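Siroheme decarboxylase (Hydrogenobacter thermophilus, PDB 4CH7) decarboxylates siroheme to 12,18-didecarboxysiroheme, probably through a monodecarboxylated intermediate, in heme d1 biosynthesis. Local coordinates at residues V30-E33 with E34-L38; E79-A82 with N83-A87; E203-E206 with K207-A210; W239-P242 with E243-E247. One frame throughout, in Å; residues are numbered along the deposited sequence.

Contact 1 (V30-E33 with E34-L38); sequences VGIE and EGKLL
The turn of the N-terminal helix-turn-helix domain is fixed where Glu33 caps helix 34-47 with its side chain, gripping the backbone N-H groups of Gly35 and Lys36. CG of Glu33 points opposite its own backbone N (chi1 -174°), and a bend at chi2 then folds the carboxylate back over the start of the helix. Its OE1 takes the stronger bond, from Lys36 N at 2.7 Å, with the donor lying above the carboxylate plane (36° out of it). OE2 receives a weak one from Gly35 N at 3.1 Å. Two amides of the first turn, where a helix has no preceding turn to supply i-4 carbonyls, thus share one carboxylate, and the negative charge at this end would probably be favoured by the helix dipole. Gly35 suits the place, since a side chain there would run into Glu33 OE2. The backbone starts the helix in the usual way, Leu37 N bonding to Glu33 O at 3.0 Å.

The preceding helix, 22-30, ends in a Schellman motif whose C-prime residue is Gly31, at a positive phi that all but requires glycine. A sharp turn between two helices is the hallmark of the helix-turn-helix fold, and Ile32 supplies its apolar filling. The CD1 methyl of Ile32 rests on Leu37, 3.8 Å from Leu37 CA and 3.9 Å from Leu37 CB, the two side chains crossing at about a right angle. Ile8 of helix 4-11 touches both of them. Beside the cap, Lys36 CB lies 3.4 Å from Glu33 O, while the extended lysine chain leads away from the turn.

Contact 2 (E79-A82 with N83-A87); sequences EEVA and NFVNA
From Glu79 to Asn86 the backbone is wound as alpha helix, and carbonyls of the first four residues accept from N-H groups four residues on. Phe84 N reaches Glu80 O at 3.2 Å, Val85 N reaches Val81 O at 3.0 Å, and Asn86 N reaches Ala82 O at 3.0 Å. The equivalent bond from Asn83 N to Glu79 O is also made, but the position of that carbonyl oxygen is less sure, because the Asn83 amide has been modelled too close to it.

On the inner side of the helix, Val85 CG2 comes back alongside the previous turn, 3.3 Å from Val81 O, and meets the CG1 methyl of Val81 more loosely at 4.4 Å. Phe84 brings its CB to 3.3 Å from Val81 O, while the far end of its ring leads away from the earlier turn. The helix belongs to the first AsnC-like ligand-binding domain, an alpha-beta unit in which helices lie against an antiparallel sheet: Val81 and Val85 touch Leu103 of strand 103-109, and Ala82 meets Phe312 of strand 303-314.

Asn86 works at the polar margin of this surface. With CG beside its own backbone N (chi1 -60°), the amide folds back towards Ala82 O, which lies 3.0 Å from ND2 at an angle too poor for a bond. OD1 is the atom that works, accepting from Asn94 ND2 on strand 91-97. A leucine in place of Asn86 would probably leave Asn94 ND2 without this acceptor and let the Asn94 amide turn. The Asn86 side chain lies about 8 Å from that of His93, the inferred active-site residue.

Contact 3 (E203-E206 with K207-A210); sequences ELLE and KLSA
Ser209 turns its OG back beside its own backbone N (chi1 -57°), and this one rotation lays the hydroxyl against Leu205 O, a turn earlier in the helix. Leu204 instead sets its CG opposite the backbone N (chi1 176°), which swings its branch end towards Leu208. The aliphatic chain of Lys207 runs back along Glu203 O, with Lys207 CG 3.3 Å from that oxygen.

Leu205 O is held twice by one residue: OG of Ser209 donates at 2.6 Å and N of Ser209 at 2.8 Å, the two reaching the oxygen from opposite faces of the carbonyl plane. An alanine at Ser209 removes the hydroxyl donor and would probably leave Leu205 O with the backbone bond alone, its other face no longer gripped.

Helix 201-213 is the last of three helices in the second helix-turn-helix domain, the position a recognition helix takes in DNA-binding members of this clan. Its buried side is leucine-rich. Leu204 and Leu208 cross obliquely, Leu204 CG lying 4.0 Å from Leu208 CD1, and Leu204 CD1 stands equally far, 4.0 Å, from Leu208 CG; CD2 of Leu205 approaches Leu208 CD1 more loosely at 4.5 Å. Phe190 touches both Leu205 and Leu208, and Ile175 of helix 170-179 leans on Leu208 and on Lys207. The lysine's charge goes elsewhere: NZ makes a salt bridge with Glu171 at the start of that neighbouring helix, while Glu206 OE2 stays 5.7 Å from Lys207 NZ.

Contact 4 (W239-P242 with E243-E247); sequences WEVP and EDAIE
Val241 and Ile246 mesh where strand 233-239 gives way to helix 246-254, at a strand-to-helix connection of the second AsnC-like domain, whose alpha-beta fold sets helices against an antiparallel sheet. The bump is the CG2 methyl of Ile246. It fits the hollow beside the Val241 branch, 3.6 Å from Val241 CB and 3.7 Å from Val241 CG1. That branch in turn fills the angle at the start of the helix, because CG1 of Val241, placed opposite its backbone N (chi1 -175°), also lies against Ala245 CB at 4.0 Å.

The small methyl of Ala245 nestles against both Val241 and the proline ring, Pro242 CG lying 4.0 Å from Ala245 CB. The outer shoulder of the ring meets a polar group instead: Asp244 turns its carboxylate back so that OD1 comes within 3.3 Å of Pro242 CB.

What brings these groups so near is a type I beta turn over Pro242 to Ala245, which leads into the helix with Ala245 as its N-cap. Behind Val241, Leu275 of strand 275-281 and Leu300 complete the hydrophobic seat. The turn closes on a single carbonyl: Ala245 N donates to Pro242 O at 2.7 Å from above the carbonyl plane, and Ile246 N adds a weak bond to the same oxygen at 3.2 Å.

In the fold
The chain runs through the same pair of domains twice, and the four contacts follow in series without nesting or crossing. Contact 1 closes the turn between helices 22-30 and 34-47 of the first helix-turn-helix domain. Contact 2 closes no loop; it lies within helix 75-87 of the first AsnC-like domain. Contact 3, again inside one helix, belongs to the second helix-turn-helix domain, its nearest atoms about 13 Å from contact 1. Contact 4 closes the loop from strand 233-239 into helix 246-254. Helices 75-87 and 246-254 hold corresponding places in the two AsnC-like halves, whose strands join in one closed eight-stranded barrel.

Contact 1 (V30-E33 with E34-L38)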
# COMPACT_ATOMS: atom_id res chain seq x y z
N VAL A 30 -8.17 16.11 23.92
CA VAL A 30 -8.69 14.96 24.66
C VAL A 30 -9.09 15.36 26.09
O VAL A 30 -10.09 14.87 26.62
CB VAL A 30 -7.67 13.79 24.67
CG1 VAL A 30 -7.97 12.80 25.79
CG2 VAL A 30 -7.67 13.08 23.32
N GLY A 31 -8.31 16.26 26.69
CA GLY A 31 -8.62 16.73 28.02
C GLY A 31 -7.80 16.06 29.10
O GLY A 31 -8.19 16.03 30.26
N ILE A 32 -6.65 15.51 28.71
CA ILE A 32 -5.75 14.88 29.67
C ILE A 32 -4.34 15.44 29.55
O ILE A 32 -3.99 16.06 28.54
CB ILE A 32 -5.70 13.35 29.50
CG1 ILE A 32 -5.14 12.97 28.13
CG2 ILE A 32 -7.08 12.73 29.69
CD1 ILE A 32 -5.08 11.49 27.89
N GLU A 33 -3.54 15.23 30.59
CA GLU A 33 -2.15 15.69 30.61
C GLU A 33 -1.35 14.97 29.53
O GLU A 33 -1.60 13.80 29.25
CB GLU A 33 -1.55 15.45 32.00
CG GLU A 33 -0.16 16.02 32.20
CD GLU A 33 0.92 14.99 31.96
OE1 GLU A 33 0.60 13.78 31.95
OE2 GLU A 33 2.09 15.39 31.78
N GLU A 34 -0.40 15.68 28.91
CA GLU A 34 0.31 15.16 27.74
C GLU A 34 1.11 13.89 28.01
O GLU A 34 1.06 12.94 27.22
CB GLU A 34 1.22 16.23 27.14
CG GLU A 34 1.91 15.79 25.85
CD GLU A 34 2.88 16.82 25.31
OE1 GLU A 34 3.00 17.90 25.93
OE2 GLU A 34 3.52 16.55 24.28
N GLY A 35 1.84 13.87 29.12
CA GLY A 35 2.62 12.70 29.49
C GLY A 35 1.74 11.48 29.62
O GLY A 35 2.12 10.38 29.20
N LYS A 36 0.55 11.67 30.19
CA LYS A 36 -0.42 10.60 30.32
C LYS A 36 -0.93 10.15 28.95
O LYS A 36 -1.10 8.95 28.71
CB LYS A 36 -1.59 11.03 31.21
CG LYS A 36 -2.66 9.96 31.35
CD LYS A 36 -3.66 10.30 32.44
CE LYS A 36 -4.69 9.20 32.58
NZ LYS A 36 -5.65 9.47 33.69
N LEU A 37 -1.18 11.11 28.07
CA LEU A 37 -1.59 10.80 26.70
C LEU A 37 -0.53 9.95 26.02
O LEU A 37 -0.84 8.91 25.43
CB LEU A 37 -1.84 12.08 25.89
CG LEU A 37 -2.01 11.86 24.38
CD1 LEU A 37 -3.26 11.04 24.11
CD2 LEU A 37 -2.05 13.17 23.61
N LEU A 38 0.72 10.39 26.12
CA LEU A 38 1.85 9.70 25.50
C LEU A 38 1.98 8.24 25.92
O LEU A 38 1.99 7.34 25.07
CB LEU A 38 3.15 10.45 25.79
CG LEU A 38 3.43 11.68 24.92
CD1 LEU A 38 4.78 12.29 25.27
CD2 LEU A 38 3.38 11.30 23.46

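Contact 2 (E79-A82 with N83-A87)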
# COMPACT_ATOMS: atom_id res chain seq x y z
N GLU A 79 7.46 -21.90 -6.10
CA GLU A 79 8.19 -21.48 -4.91
C GLU A 79 9.50 -20.76 -5.24
O GLU A 79 9.79 -19.71 -4.68
CB GLU A 79 8.46 -22.67 -3.98
CG GLU A 79 7.28 -23.07 -3.11
CD GLU A 79 7.72 -23.62 -1.77
OE1 GLU A 79 8.20 -22.83 -0.93
OE2 GLU A 79 7.58 -24.84 -1.55
N GLU A 80 10.28 -21.34 -6.14
CA GLU A 80 11.54 -20.73 -6.59
C GLU A 80 11.32 -19.30 -7.09
O GLU A 80 12.03 -18.38 -6.69
CB GLU A 80 12.17 -21.58 -7.70
CG GLU A 80 13.36 -20.92 -8.38
CD GLU A 80 13.98 -21.81 -9.44
OE1 GLU A 80 13.44 -22.91 -9.69
OE2 GLU A 80 15.00 -21.40 -10.03
N VAL A 81 10.32 -19.14 -7.96
CA VAL A 81 9.98 -17.83 -8.50
C VAL A 81 9.49 -16.88 -7.41
O VAL A 81 9.86 -15.71 -7.38
CB VAL A 81 8.91 -17.95 -9.61
CG1 VAL A 81 8.38 -16.59 -10.01
CG2 VAL A 81 9.49 -18.66 -10.83
N ALA A 82 8.67 -17.40 -6.50
CA ALA A 82 8.10 -16.61 -5.41
C ALA A 82 9.19 -15.98 -4.53
O ALA A 82 9.10 -14.81 -4.17
CB ALA A 82 7.17 -17.45 -4.57
N ASN A 83 10.20 -16.78 -4.19
CA ASN A 83 11.30 -16.30 -3.37
C ASN A 83 12.16 -15.27 -4.11
O ASN A 83 12.73 -14.37 -3.49
CB ASN A 83 12.17 -17.47 -2.90
CG ASN A 83 11.34 -18.62 -2.35
OD1 ASN A 83 10.65 -18.48 -1.34
ND2 ASN A 83 11.42 -19.76 -3.02
N PHE A 84 12.25 -15.40 -5.43
CA PHE A 84 12.93 -14.41 -6.25
C PHE A 84 12.20 -13.07 -6.16
O PHE A 84 12.83 -12.02 -6.00
CB PHE A 84 13.01 -14.87 -7.70
CG PHE A 84 13.54 -13.82 -8.64
CD1 PHE A 84 14.90 -13.62 -8.78
CD2 PHE A 84 12.67 -13.02 -9.38
CE1 PHE A 84 15.40 -12.65 -9.64
CE2 PHE A 84 13.15 -12.05 -10.24
CZ PHE A 84 14.52 -11.86 -10.37
N VAL A 85 10.88 -13.12 -6.27
CA VAL A 85 10.04 -11.93 -6.19
C VAL A 85 10.19 -11.22 -4.85
O VAL A 85 10.37 -10.00 -4.80
CB VAL A 85 8.55 -12.29 -6.42
CG1 VAL A 85 7.67 -11.07 -6.18
CG2 VAL A 85 8.35 -12.83 -7.82
N ASN A 86 10.13 -12.00 -3.77
CA ASN A 86 10.27 -11.47 -2.41
C ASN A 86 11.57 -10.70 -2.20
O ASN A 86 11.63 -9.76 -1.42
CB ASN A 86 10.16 -12.60 -1.38
CG ASN A 86 8.83 -13.33 -1.46
OD1 ASN A 86 7.80 -12.73 -1.77
ND2 ASN A 86 8.85 -14.62 -1.17
N ALA A 87 12.62 -11.13 -2.91
CA ALA A 87 13.93 -10.48 -2.82
C ALA A 87 13.88 -9.01 -3.25
O ALA A 87 14.65 -8.19 -2.76
CB ALA A 87 14.95 -11.24 -3.65

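Contact 3 (E203-E206 with K207-A210)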
# COMPACT_ATOMS: atom_id res chain seq x y z
N GLU A 203 11.70 24.84 9.79
CA GLU A 203 12.01 24.61 8.38
C GLU A 203 11.51 23.24 7.92
O GLU A 203 11.03 23.10 6.79
CB GLU A 203 13.52 24.76 8.14
CG GLU A 203 14.01 26.21 8.21
CD GLU A 203 15.52 26.32 8.29
OE1 GLU A 203 16.17 25.35 8.72
OE2 GLU A 203 16.05 27.40 7.93
N LEU A 204 11.62 22.23 8.78
CA LEU A 204 11.12 20.89 8.47
C LEU A 204 9.60 20.89 8.33
O LEU A 204 9.06 20.37 7.35
CB LEU A 204 11.55 19.88 9.53
CG LEU A 204 10.99 18.46 9.36
CD1 LEU A 204 11.34 17.92 7.99
CD2 LEU A 204 11.50 17.53 10.45
N LEU A 205 8.91 21.45 9.32
CA LEU A 205 7.45 21.52 9.32
C LEU A 205 6.94 22.32 8.12
O LEU A 205 5.89 22.01 7.55
CB LEU A 205 6.96 22.15 10.63
CG LEU A 205 7.17 21.29 11.88
CD1 LEU A 205 6.83 22.07 13.13
CD2 LEU A 205 6.34 20.03 11.78
N GLU A 206 7.70 23.34 7.75
CA GLU A 206 7.41 24.15 6.58
C GLU A 206 7.37 23.28 5.32
O GLU A 206 6.46 23.39 4.50
CB GLU A 206 8.48 25.23 6.43
CG GLU A 206 8.22 26.27 5.36
CD GLU A 206 9.29 27.34 5.33
OE1 GLU A 206 9.26 28.23 6.21
OE2 GLU A 206 10.17 27.29 4.44
N LYS A 207 8.36 22.40 5.20
CA LYS A 207 8.47 21.51 4.05
C LYS A 207 7.44 20.39 4.10
O LYS A 207 6.91 19.99 3.07
CB LYS A 207 9.88 20.93 3.97
CG LYS A 207 10.94 21.98 3.71
CD LYS A 207 12.33 21.49 4.08
CE LYS A 207 13.33 22.61 3.96
NZ LYS A 207 13.49 23.09 2.56
N LEU A 208 7.16 19.89 5.30
CA LEU A 208 6.16 18.85 5.48
C LEU A 208 4.77 19.38 5.13
O LEU A 208 3.96 18.68 4.52
CB LEU A 208 6.19 18.31 6.90
CG LEU A 208 7.42 17.45 7.23
CD1 LEU A 208 7.38 16.97 8.66
CD2 LEU A 208 7.49 16.28 6.27
N SER A 209 4.50 20.63 5.52
CA SER A 209 3.24 21.28 5.21
C SER A 209 3.05 21.39 3.70
O SER A 209 1.99 21.09 3.17
CB SER A 209 3.17 22.66 5.86
OG SER A 209 3.35 22.57 7.26
N ALA A 210 4.11 21.82 3.00
CA ALA A 210 4.06 21.98 1.55
C ALA A 210 3.81 20.66 0.84
O ALA A 210 3.06 20.61 -0.14
CB ALA A 210 5.35 22.61 1.06

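Contact 4 (W239-P242 with E243-E247)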
# COMPACT_ATOMS: atom_id res chain seq x y z
N TRP A 239 -13.85 -8.17 -11.61
CA TRP A 239 -15.12 -8.01 -12.29
C TRP A 239 -14.99 -7.19 -13.57
O TRP A 239 -14.23 -6.22 -13.62
CB TRP A 239 -16.14 -7.34 -11.36
CG TRP A 239 -16.27 -8.03 -10.03
CD1 TRP A 239 -15.42 -7.93 -8.97
CD2 TRP A 239 -17.31 -8.93 -9.63
NE1 TRP A 239 -15.87 -8.71 -7.93
CE2 TRP A 239 -17.03 -9.34 -8.32
CE3 TRP A 239 -18.46 -9.43 -10.26
CZ2 TRP A 239 -17.86 -10.22 -7.62
CZ3 TRP A 239 -19.27 -10.31 -9.57
CH2 TRP A 239 -18.97 -10.70 -8.26
N GLU A 240 -15.74 -7.58 -14.60
CA GLU A 240 -15.86 -6.74 -15.78
C GLU A 240 -17.15 -5.94 -15.68
O GLU A 240 -18.25 -6.50 -15.73
CB GLU A 240 -15.86 -7.58 -17.06
CG GLU A 240 -15.96 -6.76 -18.33
CD GLU A 240 -15.86 -7.61 -19.58
OE1 GLU A 240 -15.19 -8.67 -19.53
OE2 GLU A 240 -16.46 -7.23 -20.61
N VAL A 241 -17.02 -4.63 -15.51
CA VAL A 241 -18.15 -3.76 -15.28
C VAL A 241 -18.11 -2.59 -16.25
O VAL A 241 -17.06 -2.00 -16.46
CB VAL A 241 -18.15 -3.21 -13.84
CG1 VAL A 241 -19.40 -2.38 -13.56
CG2 VAL A 241 -18.03 -4.34 -12.83
N PRO A 242 -19.26 -2.26 -16.87
CA PRO A 242 -19.35 -1.03 -17.67
C PRO A 242 -19.01 0.18 -16.81
O PRO A 242 -19.57 0.34 -15.72
CB PRO A 242 -20.82 -0.99 -18.11
CG PRO A 242 -21.54 -1.99 -17.23
CD PRO A 242 -20.52 -3.04 -16.91
N GLU A 243 -18.11 1.03 -17.29
CA GLU A 243 -17.51 2.10 -16.50
C GLU A 243 -18.52 3.13 -15.99
O GLU A 243 -18.24 3.88 -15.05
CB GLU A 243 -16.43 2.82 -17.30
CG GLU A 243 -15.82 1.97 -18.41
CD GLU A 243 -15.16 2.82 -19.47
OE1 GLU A 243 -15.12 4.06 -19.29
OE2 GLU A 243 -14.69 2.26 -20.48
N ASP A 244 -19.69 3.19 -16.62
CA ASP A 244 -20.75 4.08 -16.18
C ASP A 244 -21.55 3.43 -15.05
O ASP A 244 -22.60 3.94 -14.64
CB ASP A 244 -21.67 4.44 -17.35
CG ASP A 244 -22.28 3.22 -18.01
OD1 ASP A 244 -21.81 2.09 -17.76
OD2 ASP A 244 -23.24 3.39 -18.81
N ALA A 245 -21.04 2.31 -14.55
CA ALA A 245 -21.69 1.55 -13.49
C ALA A 245 -20.72 1.16 -12.38
O ALA A 245 -21.16 0.79 -11.29
CB ALA A 245 -22.37 0.31 -14.07
N ILE A 246 -19.42 1.24 -12.65
CA ILE A 246 -18.39 0.87 -11.68
C ILE A 246 -18.50 1.62 -10.35
O ILE A 246 -18.21 1.07 -9.29
CB ILE A 246 -16.95 1.05 -12.24
CG1 ILE A 246 -16.72 2.49 -12.71
CG2 ILE A 246 -16.68 0.07 -13.38
CD1 ILE A 246 -15.43 2.68 -13.49
N GLU A 247 -18.92 2.89 -10.42
CA GLU A 247 -19.15 3.68 -9.21
C GLU A 247 -20.22 3.03 -8.35
O GLU A 247 -19.96 2.64 -7.21
CB GLU A 247 -19.56 5.11 -9.56
CG GLU A 247 -18.40 6.10 -9.65
CD GLU A 247 -18.87 7.54 -9.75
OE1 GLU A 247 -20.09 7.79 -9.59
OE2 GLU A 247 -18.02 8.43 -9.99